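Signal recognition particle receptor FtsY (Sulfolobus acidocaldarius, PDB 5L3S) is the receptor of the signal recognition particle, an SRP54-type protein that joins a helical bundle to a P-loop nucleotide-binding domain. Local coordinates at residues B[22-34]-B[66-78]. Residues are numbered along the deposited sequence; the frame is centred on the assembly and turned at random.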
ATOM      1  N   ASP B  22     -13.076 -36.062   1.990  1.00 47.24           N
ATOM      2  CA  ASP B  22     -13.128 -35.762   0.562  1.00 47.14           C
ATOM      3  C   ASP B  22     -12.641 -34.336   0.269  1.00 45.10           C
ATOM      4  O   ASP B  22     -12.191 -34.045  -0.838  1.00 49.16           O
ATOM      5  CB  ASP B  22     -14.554 -35.908   0.032  1.00 47.84           C
ATOM      6  CG  ASP B  22     -15.091 -37.329   0.157  1.00 63.11           C
ATOM      7  OD1 ASP B  22     -14.373 -38.272  -0.233  1.00 51.45           O
ATOM      8  OD2 ASP B  22     -16.230 -37.499   0.643  1.00 50.51           O
ATOM      9  N   LEU B  23     -12.746 -33.456   1.261  1.00 43.64           N
ATOM     10  CA  LEU B  23     -12.563 -32.012   1.044  1.00 41.72           C
ATOM     11  C   LEU B  23     -11.184 -31.477   1.416  1.00 50.06           C
ATOM     12  O   LEU B  23     -10.796 -30.385   0.990  1.00 45.07           O
ATOM     13  CB  LEU B  23     -13.611 -31.231   1.838  1.00 44.64           C
ATOM     14  CG  LEU B  23     -15.082 -31.484   1.528  1.00 47.96           C
ATOM     15  CD1 LEU B  23     -15.968 -30.571   2.348  1.00 52.78           C
ATOM     16  CD2 LEU B  23     -15.355 -31.295   0.055  1.00 47.76           C
ATOM     17  N   ASN B  24     -10.450 -32.237   2.219  1.00 41.78           N
ATOM     18  CA  ASN B  24      -9.204 -31.750   2.806  1.00 49.08           C
ATOM     19  C   ASN B  24      -8.158 -31.194   1.838  1.00 45.87           C
ATOM     20  O   ASN B  24      -7.687 -30.071   2.013  1.00 44.65           O
ATOM     21  CB  ASN B  24      -8.588 -32.822   3.707  1.00 52.71           C
ATOM     22  CG  ASN B  24      -9.389 -33.032   4.978  1.00 55.06           C
ATOM     23  OD1 ASN B  24     -10.116 -32.136   5.420  1.00 63.02           O
ATOM     24  ND2 ASN B  24      -9.256 -34.208   5.578  1.00 55.66           N
ATOM     25  N   ASP B  25      -7.791 -31.975   0.829  1.00 45.76           N
ATOM     26  CA  ASP B  25      -6.781 -31.541  -0.132  1.00 48.25           C
ATOM     27  C   ASP B  25      -7.175 -30.278  -0.884  1.00 43.82           C
ATOM     28  O   ASP B  25      -6.368 -29.362  -1.040  1.00 39.42           O
ATOM     29  CB  ASP B  25      -6.472 -32.647  -1.137  1.00 51.27           C
ATOM     30  CG  ASP B  25      -5.681 -33.773  -0.530  1.00 55.80           C
ATOM     31  OD1 ASP B  25      -5.093 -33.557   0.551  1.00 53.75           O
ATOM     32  OD2 ASP B  25      -5.644 -34.866  -1.132  1.00 64.41           O
ATOM     33  N   VAL B  26      -8.408 -30.231  -1.371  1.00 45.11           N
ATOM     34  CA  VAL B  26      -8.826 -29.083  -2.164  1.00 44.34           C
ATOM     35  C   VAL B  26      -9.016 -27.831  -1.300  1.00 38.16           C
ATOM     36  O   VAL B  26      -8.760 -26.709  -1.754  1.00 36.53           O
ATOM     37  CB  VAL B  26     -10.087 -29.391  -3.014  1.00 46.17           C
ATOM     38  CG1 VAL B  26     -11.288 -29.674  -2.127  1.00 45.94           C
ATOM     39  CG2 VAL B  26     -10.372 -28.242  -3.971  1.00 40.68           C
ATOM     40  N   ILE B  27      -9.445 -28.015  -0.053  1.00 40.01           N
ATOM     41  CA  ILE B  27      -9.620 -26.876   0.848  1.00 38.03           C
ATOM     42  C   ILE B  27      -8.269 -26.202   1.117  1.00 41.63           C
ATOM     43  O   ILE B  27      -8.175 -24.972   1.192  1.00 40.84           O
ATOM     44  CB  ILE B  27     -10.311 -27.289   2.178  1.00 44.90           C
ATOM     45  CG1 ILE B  27     -11.774 -27.656   1.938  1.00 44.56           C
ATOM     46  CG2 ILE B  27     -10.281 -26.157   3.184  1.00 40.89           C
ATOM     47  CD1 ILE B  27     -12.627 -26.506   1.501  1.00 44.75           C
ATOM     48  N   GLU B  28      -7.216 -27.004   1.241  1.00 39.39           N
ATOM     49  CA  GLU B  28      -5.889 -26.438   1.439  1.00 37.49           C
ATOM     50  C   GLU B  28      -5.363 -25.687   0.216  1.00 40.22           C
ATOM     51  O   GLU B  28      -4.783 -24.609   0.362  1.00 37.19           O
ATOM     52  CB  GLU B  28      -4.886 -27.487   1.920  1.00 45.28           C
ATOM     53  CG  GLU B  28      -5.157 -27.966   3.343  1.00 59.90           C
ATOM     54  CD  GLU B  28      -5.320 -26.815   4.328  1.00 66.10           C
ATOM     55  OE1 GLU B  28      -4.336 -26.079   4.564  1.00 69.19           O
ATOM     56  OE2 GLU B  28      -6.434 -26.644   4.865  1.00 64.77           O
ATOM     57  N   GLU B  29      -5.549 -26.240  -0.979  1.00 36.39           N
ATOM     58  CA  GLU B  29      -5.152 -25.509  -2.186  1.00 42.47           C
ATOM     59  C   GLU B  29      -5.907 -24.182  -2.284  1.00 42.85           C
ATOM     60  O   GLU B  29      -5.327 -23.154  -2.634  1.00 36.49           O
ATOM     61  CB  GLU B  29      -5.390 -26.338  -3.448  1.00 48.00           C
ATOM     62  CG  GLU B  29      -4.385 -27.460  -3.653  1.00 66.35           C
ATOM     63  CD  GLU B  29      -4.712 -28.338  -4.852  1.00 80.90           C
ATOM     64  OE1 GLU B  29      -5.809 -28.182  -5.434  1.00 83.66           O
ATOM     65  OE2 GLU B  29      -3.869 -29.189  -5.213  1.00 88.69           O
ATOM     66  N   LEU B  30      -7.197 -24.205  -1.964  1.00 33.32           N
ATOM     67  CA  LEU B  30      -7.999 -22.984  -2.000  1.00 36.02           C
ATOM     68  C   LEU B  30      -7.544 -21.964  -0.955  1.00 35.49           C
ATOM     69  O   LEU B  30      -7.602 -20.757  -1.195  1.00 29.38           O
ATOM     70  CB  LEU B  30      -9.485 -23.299  -1.831  1.00 33.30           C
ATOM     71  CG  LEU B  30     -10.110 -24.017  -3.031  1.00 37.66           C
ATOM     72  CD1 LEU B  30     -11.538 -24.474  -2.734  1.00 36.39           C
ATOM     73  CD2 LEU B  30     -10.067 -23.123  -4.266  1.00 37.88           C
ATOM     74  N   ARG B  31      -7.103 -22.453   0.200  1.00 30.94           N
ATOM     75  CA  ARG B  31      -6.648 -21.572   1.260  1.00 34.55           C
ATOM     76  C   ARG B  31      -5.429 -20.790   0.815  1.00 32.86           C
ATOM     77  O   ARG B  31      -5.341 -19.589   1.042  1.00 31.73           O
ATOM     78  CB  ARG B  31      -6.303 -22.347   2.530  1.00 38.09           C
ATOM     79  CG  ARG B  31      -5.772 -21.433   3.639  1.00 38.53           C
ATOM     80  CD  ARG B  31      -5.170 -22.231   4.792  1.00 47.94           C
ATOM     81  NE  ARG B  31      -6.087 -23.260   5.278  1.00 47.91           N
ATOM     82  CZ  ARG B  31      -7.174 -23.017   6.004  1.00 58.96           C
ATOM     83  NH1 ARG B  31      -7.500 -21.764   6.333  1.00 52.23           N
ATOM     84  NH2 ARG B  31      -7.946 -24.030   6.393  1.00 61.18           N
ATOM     85  N   PHE B  32      -4.493 -21.469   0.168  1.00 35.60           N
ATOM     86  CA  PHE B  32      -3.284 -20.790  -0.276  1.00 34.48           C
ATOM     87  C   PHE B  32      -3.522 -19.856  -1.466  1.00 39.67           C
ATOM     88  O   PHE B  32      -2.836 -18.847  -1.615  1.00 33.35           O
ATOM     89  CB  PHE B  32      -2.161 -21.794  -0.499  1.00 32.60           C
ATOM     90  CG  PHE B  32      -1.723 -22.458   0.768  1.00 40.71           C
ATOM     91  CD1 PHE B  32      -1.161 -21.708   1.791  1.00 47.15           C
ATOM     92  CD2 PHE B  32      -1.918 -23.817   0.968  1.00 45.61           C
ATOM     93  CE1 PHE B  32      -0.776 -22.304   2.976  1.00 48.28           C
ATOM     94  CE2 PHE B  32      -1.539 -24.411   2.146  1.00 48.76           C
ATOM     95  CZ  PHE B  32      -0.969 -23.655   3.151  1.00 50.31           C
ATOM     96  N   GLN B  33      -4.519 -20.176  -2.283  1.00 36.21           N
ATOM     97  CA  GLN B  33      -4.914 -19.301  -3.378  1.00 35.35           C
ATOM     98  C   GLN B  33      -5.509 -17.995  -2.848  1.00 31.88           C
ATOM     99  O   GLN B  33      -5.144 -16.910  -3.301  1.00 31.37           O
ATOM    100  CB  GLN B  33      -5.909 -20.015  -4.309  1.00 35.44           C
ATOM    101  CG  GLN B  33      -6.291 -19.194  -5.537  1.00 44.13           C
ATOM    102  CD  GLN B  33      -6.923 -20.033  -6.641  1.00 60.85           C
ATOM    103  OE1 GLN B  33      -7.108 -21.245  -6.493  1.00 63.43           O
ATOM    104  NE2 GLN B  33      -7.255 -19.388  -7.756  1.00 63.52           N
ATOM    105  N   LEU B  34      -6.422 -18.096  -1.886  1.00 26.57           N
ATOM    106  CA  LEU B  34      -7.016 -16.906  -1.279  1.00 26.41           C
ATOM    107  C   LEU B  34      -5.969 -16.077  -0.530  1.00 26.57           C
ATOM    108  O   LEU B  34      -5.942 -14.852  -0.646  1.00 28.35           O
ATOM    109  CB  LEU B  34      -8.156 -17.287  -0.330  1.00 29.15           C
ATOM    110  CG  LEU B  34      -9.364 -17.985  -0.987  1.00 30.72           C
ATOM    111  CD1 LEU B  34     -10.331 -18.536   0.053  1.00 30.02           C
ATOM    112  CD2 LEU B  34     -10.057 -17.024  -1.908  1.00 29.30           C
ATOM    113  N   VAL B  66     -15.235 -34.317  -7.019  1.00 59.85           N
ATOM    114  CA  VAL B  66     -15.464 -33.553  -5.795  1.00 58.59           C
ATOM    115  C   VAL B  66     -14.772 -32.191  -5.841  1.00 51.84           C
ATOM    116  O   VAL B  66     -15.377 -31.166  -5.516  1.00 50.00           O
ATOM    117  CB  VAL B  66     -14.969 -34.333  -4.558  1.00 57.73           C
ATOM    118  CG1 VAL B  66     -15.124 -33.498  -3.297  1.00 57.68           C
ATOM    119  CG2 VAL B  66     -15.723 -35.635  -4.427  1.00 65.21           C
ATOM    120  N   GLU B  67     -13.514 -32.191  -6.275  1.00 53.35           N
ATOM    121  CA  GLU B  67     -12.687 -30.982  -6.289  1.00 52.47           C
ATOM    122  C   GLU B  67     -13.355 -29.848  -7.061  1.00 49.68           C
ATOM    123  O   GLU B  67     -13.344 -28.699  -6.620  1.00 44.09           O
ATOM    124  CB  GLU B  67     -11.311 -31.274  -6.898  1.00 57.74           C
ATOM    125  CG  GLU B  67     -10.828 -32.712  -6.737  1.00 73.28           C
ATOM    126  CD  GLU B  67     -10.334 -33.021  -5.336  1.00 85.55           C
ATOM    127  OE1 GLU B  67      -9.848 -32.093  -4.655  1.00 90.30           O
ATOM    128  OE2 GLU B  67     -10.430 -34.194  -4.915  1.00 88.91           O
ATOM    129  N   GLU B  68     -13.947 -30.173  -8.206  1.00 51.10           N
ATOM    130  CA  GLU B  68     -14.572 -29.148  -9.034  1.00 55.12           C
ATOM    131  C   GLU B  68     -15.851 -28.589  -8.416  1.00 53.65           C
ATOM    132  O   GLU B  68     -16.075 -27.383  -8.465  1.00 51.27           O
ATOM    133  CB  GLU B  68     -14.838 -29.640 -10.457  1.00 62.66           C
ATOM    134  CG  GLU B  68     -15.204 -28.497 -11.400  1.00 75.69           C
ATOM    135  CD  GLU B  68     -15.414 -28.941 -12.834  1.00 88.67           C
ATOM    136  OE1 GLU B  68     -15.661 -30.147 -13.057  1.00 95.82           O
ATOM    137  OE2 GLU B  68     -15.331 -28.078 -13.737  1.00 89.44           O
ATOM    138  N   ILE B  69     -16.684 -29.457  -7.837  1.00 48.74           N
ATOM    139  CA  ILE B  69     -17.869 -28.985  -7.118  1.00 47.18           C
ATOM    140  C   ILE B  69     -17.475 -28.025  -5.988  1.00 46.08           C
ATOM    141  O   ILE B  69     -18.153 -27.028  -5.745  1.00 42.36           O
ATOM    142  CB  ILE B  69     -18.735 -30.149  -6.567  1.00 55.50           C
ATOM    143  CG1 ILE B  69     -19.507 -30.825  -7.700  1.00 65.59           C
ATOM    144  CG2 ILE B  69     -19.741 -29.648  -5.538  1.00 45.37           C
ATOM    145  CD1 ILE B  69     -18.857 -32.072  -8.235  1.00 73.89           C
ATOM    146  N   VAL B  70     -16.372 -28.330  -5.310  1.00 36.28           N
ATOM    147  CA  VAL B  70     -15.871 -27.483  -4.232  1.00 36.44           C
ATOM    148  C   VAL B  70     -15.473 -26.114  -4.757  1.00 36.66           C
ATOM    149  O   VAL B  70     -15.864 -25.086  -4.201  1.00 38.87           O
ATOM    150  CB  VAL B  70     -14.647 -28.117  -3.534  1.00 37.28           C
ATOM    151  CG1 VAL B  70     -14.027 -27.143  -2.525  1.00 32.73           C
ATOM    152  CG2 VAL B  70     -15.051 -29.407  -2.856  1.00 38.39           C
ATOM    153  N   ILE B  71     -14.696 -26.104  -5.836  1.00 38.75           N
ATOM    154  CA  ILE B  71     -14.223 -24.857  -6.426  1.00 35.34           C
ATOM    155  C   ILE B  71     -15.392 -24.026  -6.945  1.00 39.57           C
ATOM    156  O   ILE B  71     -15.457 -22.815  -6.720  1.00 35.81           O
ATOM    157  CB  ILE B  71     -13.206 -25.125  -7.553  1.00 38.37           C
ATOM    158  CG1 ILE B  71     -11.912 -25.702  -6.964  1.00 41.67           C
ATOM    159  CG2 ILE B  71     -12.905 -23.858  -8.321  1.00 41.28           C
ATOM    160  CD1 ILE B  71     -10.935 -26.231  -8.006  1.00 41.52           C
ATOM    161  N   ASN B  72     -16.328 -24.675  -7.629  1.00 37.50           N
ATOM    162  CA  ASN B  72     -17.492 -23.962  -8.146  1.00 33.70           C
ATOM    163  C   ASN B  72     -18.410 -23.449  -7.045  1.00 39.19           C
ATOM    164  O   ASN B  72     -18.969 -22.362  -7.162  1.00 45.44           O
ATOM    165  CB  ASN B  72     -18.271 -24.823  -9.140  1.00 46.40           C
ATOM    166  CG  ASN B  72     -17.588 -24.900 -10.482  1.00 57.76           C
ATOM    167  OD1 ASN B  72     -16.671 -24.123 -10.763  1.00 59.47           O
ATOM    168  ND2 ASN B  72     -18.024 -25.831 -11.322  1.00 66.03           N
ATOM    169  N   THR B  73     -18.574 -24.234  -5.983  1.00 38.04           N
ATOM    170  CA  THR B  73     -19.366 -23.795  -4.835  1.00 36.94           C
ATOM    171  C   THR B  73     -18.730 -22.535  -4.220  1.00 36.52           C
ATOM    172  O   THR B  73     -19.430 -21.589  -3.848  1.00 35.66           O
ATOM    173  CB  THR B  73     -19.499 -24.908  -3.774  1.00 38.29           C
ATOM    174  OG1 THR B  73     -20.052 -26.078  -4.383  1.00 42.74           O
ATOM    175  CG2 THR B  73     -20.413 -24.476  -2.642  1.00 42.61           C
ATOM    176  N   LEU B  74     -17.404 -22.518  -4.128  1.00 31.52           N
ATOM    177  CA  LEU B  74     -16.708 -21.338  -3.598  1.00 33.84           C
ATOM    178  C   LEU B  74     -16.840 -20.107  -4.500  1.00 28.04           C
ATOM    179  O   LEU B  74     -17.077 -18.997  -4.016  1.00 33.49           O
ATOM    180  CB  LEU B  74     -15.227 -21.635  -3.328  1.00 34.93           C
ATOM    181  CG  LEU B  74     -14.456 -20.444  -2.751  1.00 33.62           C
ATOM    182  CD1 LEU B  74     -15.070 -20.030  -1.427  1.00 31.12           C
ATOM    183  CD2 LEU B  74     -12.963 -20.763  -2.572  1.00 30.47           C
ATOM    184  N   LYS B  75     -16.670 -20.293  -5.807  1.00 33.28           N
ATOM    185  CA  LYS B  75     -16.802 -19.185  -6.747  1.00 36.84           C
ATOM    186  C   LYS B  75     -18.204 -18.602  -6.672  1.00 39.95           C
ATOM    187  O   LYS B  75     -18.385 -17.388  -6.720  1.00 38.26           O
ATOM    188  CB  LYS B  75     -16.527 -19.639  -8.179  1.00 35.89           C
ATOM    189  CG  LYS B  75     -15.089 -20.035  -8.468  1.00 35.08           C
ATOM    190  CD  LYS B  75     -14.935 -20.297  -9.961  1.00 41.34           C
ATOM    191  CE  LYS B  75     -13.570 -20.859 -10.300  1.00 50.27           C
ATOM    192  NZ  LYS B  75     -13.436 -21.071 -11.771  1.00 58.54           N
ATOM    193  N   LYS B  76     -19.192 -19.486  -6.561  1.00 36.54           N
ATOM    194  CA  LYS B  76     -20.586 -19.085  -6.454  1.00 40.39           C
ATOM    195  C   LYS B  76     -20.873 -18.365  -5.134  1.00 38.25           C
ATOM    196  O   LYS B  76     -21.603 -17.376  -5.114  1.00 39.85           O
ATOM    197  CB  LYS B  76     -21.494 -20.305  -6.637  1.00 49.49           C
ATOM    198  CG  LYS B  76     -22.961 -20.083  -6.294  1.00 64.12           C
ATOM    199  CD  LYS B  76     -23.615 -19.043  -7.195  1.00 74.26           C
ATOM    200  CE  LYS B  76     -25.114 -18.958  -6.924  1.00 77.54           C
ATOM    201  NZ  LYS B  76     -25.789 -17.879  -7.698  1.00 76.82           N
ATOM    202  N   SER B  77     -20.284 -18.836  -4.035  1.00 38.87           N
ATOM    203  CA  SER B  77     -20.476 -18.171  -2.740  1.00 35.79           C
ATOM    204  C   SER B  77     -19.820 -16.789  -2.695  1.00 33.69           C
ATOM    205  O   SER B  77     -20.391 -15.839  -2.156  1.00 35.68           O
ATOM    206  CB  SER B  77     -19.963 -19.028  -1.583  1.00 33.59           C
ATOM    207  OG  SER B  77     -20.755 -20.200  -1.435  1.00 50.49           O
ATOM    208  N   ILE B  78     -18.619 -16.685  -3.250  1.00 33.20           N
ATOM    209  CA  ILE B  78     -17.937 -15.401  -3.322  1.00 36.72           C
ATOM    210  C   ILE B  78     -18.744 -14.421  -4.180  1.00 40.79           C
ATOM    211  O   ILE B  78     -18.914 -13.251  -3.811  1.00 37.62           O
ATOM    212  CB  ILE B  78     -16.495 -15.549  -3.850  1.00 30.58           C
ATOM    213  CG1 ILE B  78     -15.661 -16.388  -2.879  1.00 29.06           C
ATOM    214  CG2 ILE B  78     -15.836 -14.176  -4.037  1.00 33.09           C
ATOM    215  CD1 ILE B  78     -14.225 -16.609  -3.332  1.00 35.15           C
TER
HETATM  216  O   HOH W   1      -9.900 -32.727  -1.698  1.00 39.40           O
HETATM  217  O   HOH W   2     -11.767 -35.966  -3.057  1.00 52.59           O
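Val70 fits as a knob into the hole formed by Leu23, Val26, Ile27 and Leu30, where helices 22-34 and 66-78 cross at -47°. With CG1 anti to its backbone N (chi1 173°), its two methyls part: CG1 lies 3.7 Å from Leu30 CD1, while CG2 presses tightly on Leu23 CD2 at 3.5 Å. Val26 meets Val70 tip to tip, CG1 to CG1 at 3.8 Å; beta-branched valines fill the gap where the axes come to 9.6 Å of each other. Farther along, longer leucines span the gap, Leu30 CD1 reaching Leu74 CD2 at 4.0 Å.

Polar links gather at the N-terminal end of the pair, through water. Helix 22-34 is kinked there, and the N of Val26 lacks its bond to the preceding turn; one water accepts from this N at 2.9 Å and donates to Asp22 O and to Glu67 OE1. A second water joins Asp22 O to Glu67 OE2, so Asp22 O accepts from both waters and each carboxylate oxygen of Glu67 from one. The bend of the Glu67 chain at chi2 (-76°) helps bring OE1 to 3.2 Å from Val26 CB.

The pair belongs to the SRP54-type helical bundle: helix 41-55 packs on Ile27, Leu34 and Leu74, and Phe295 of the C-terminal helix 287-295 touches Leu74 and Ile78.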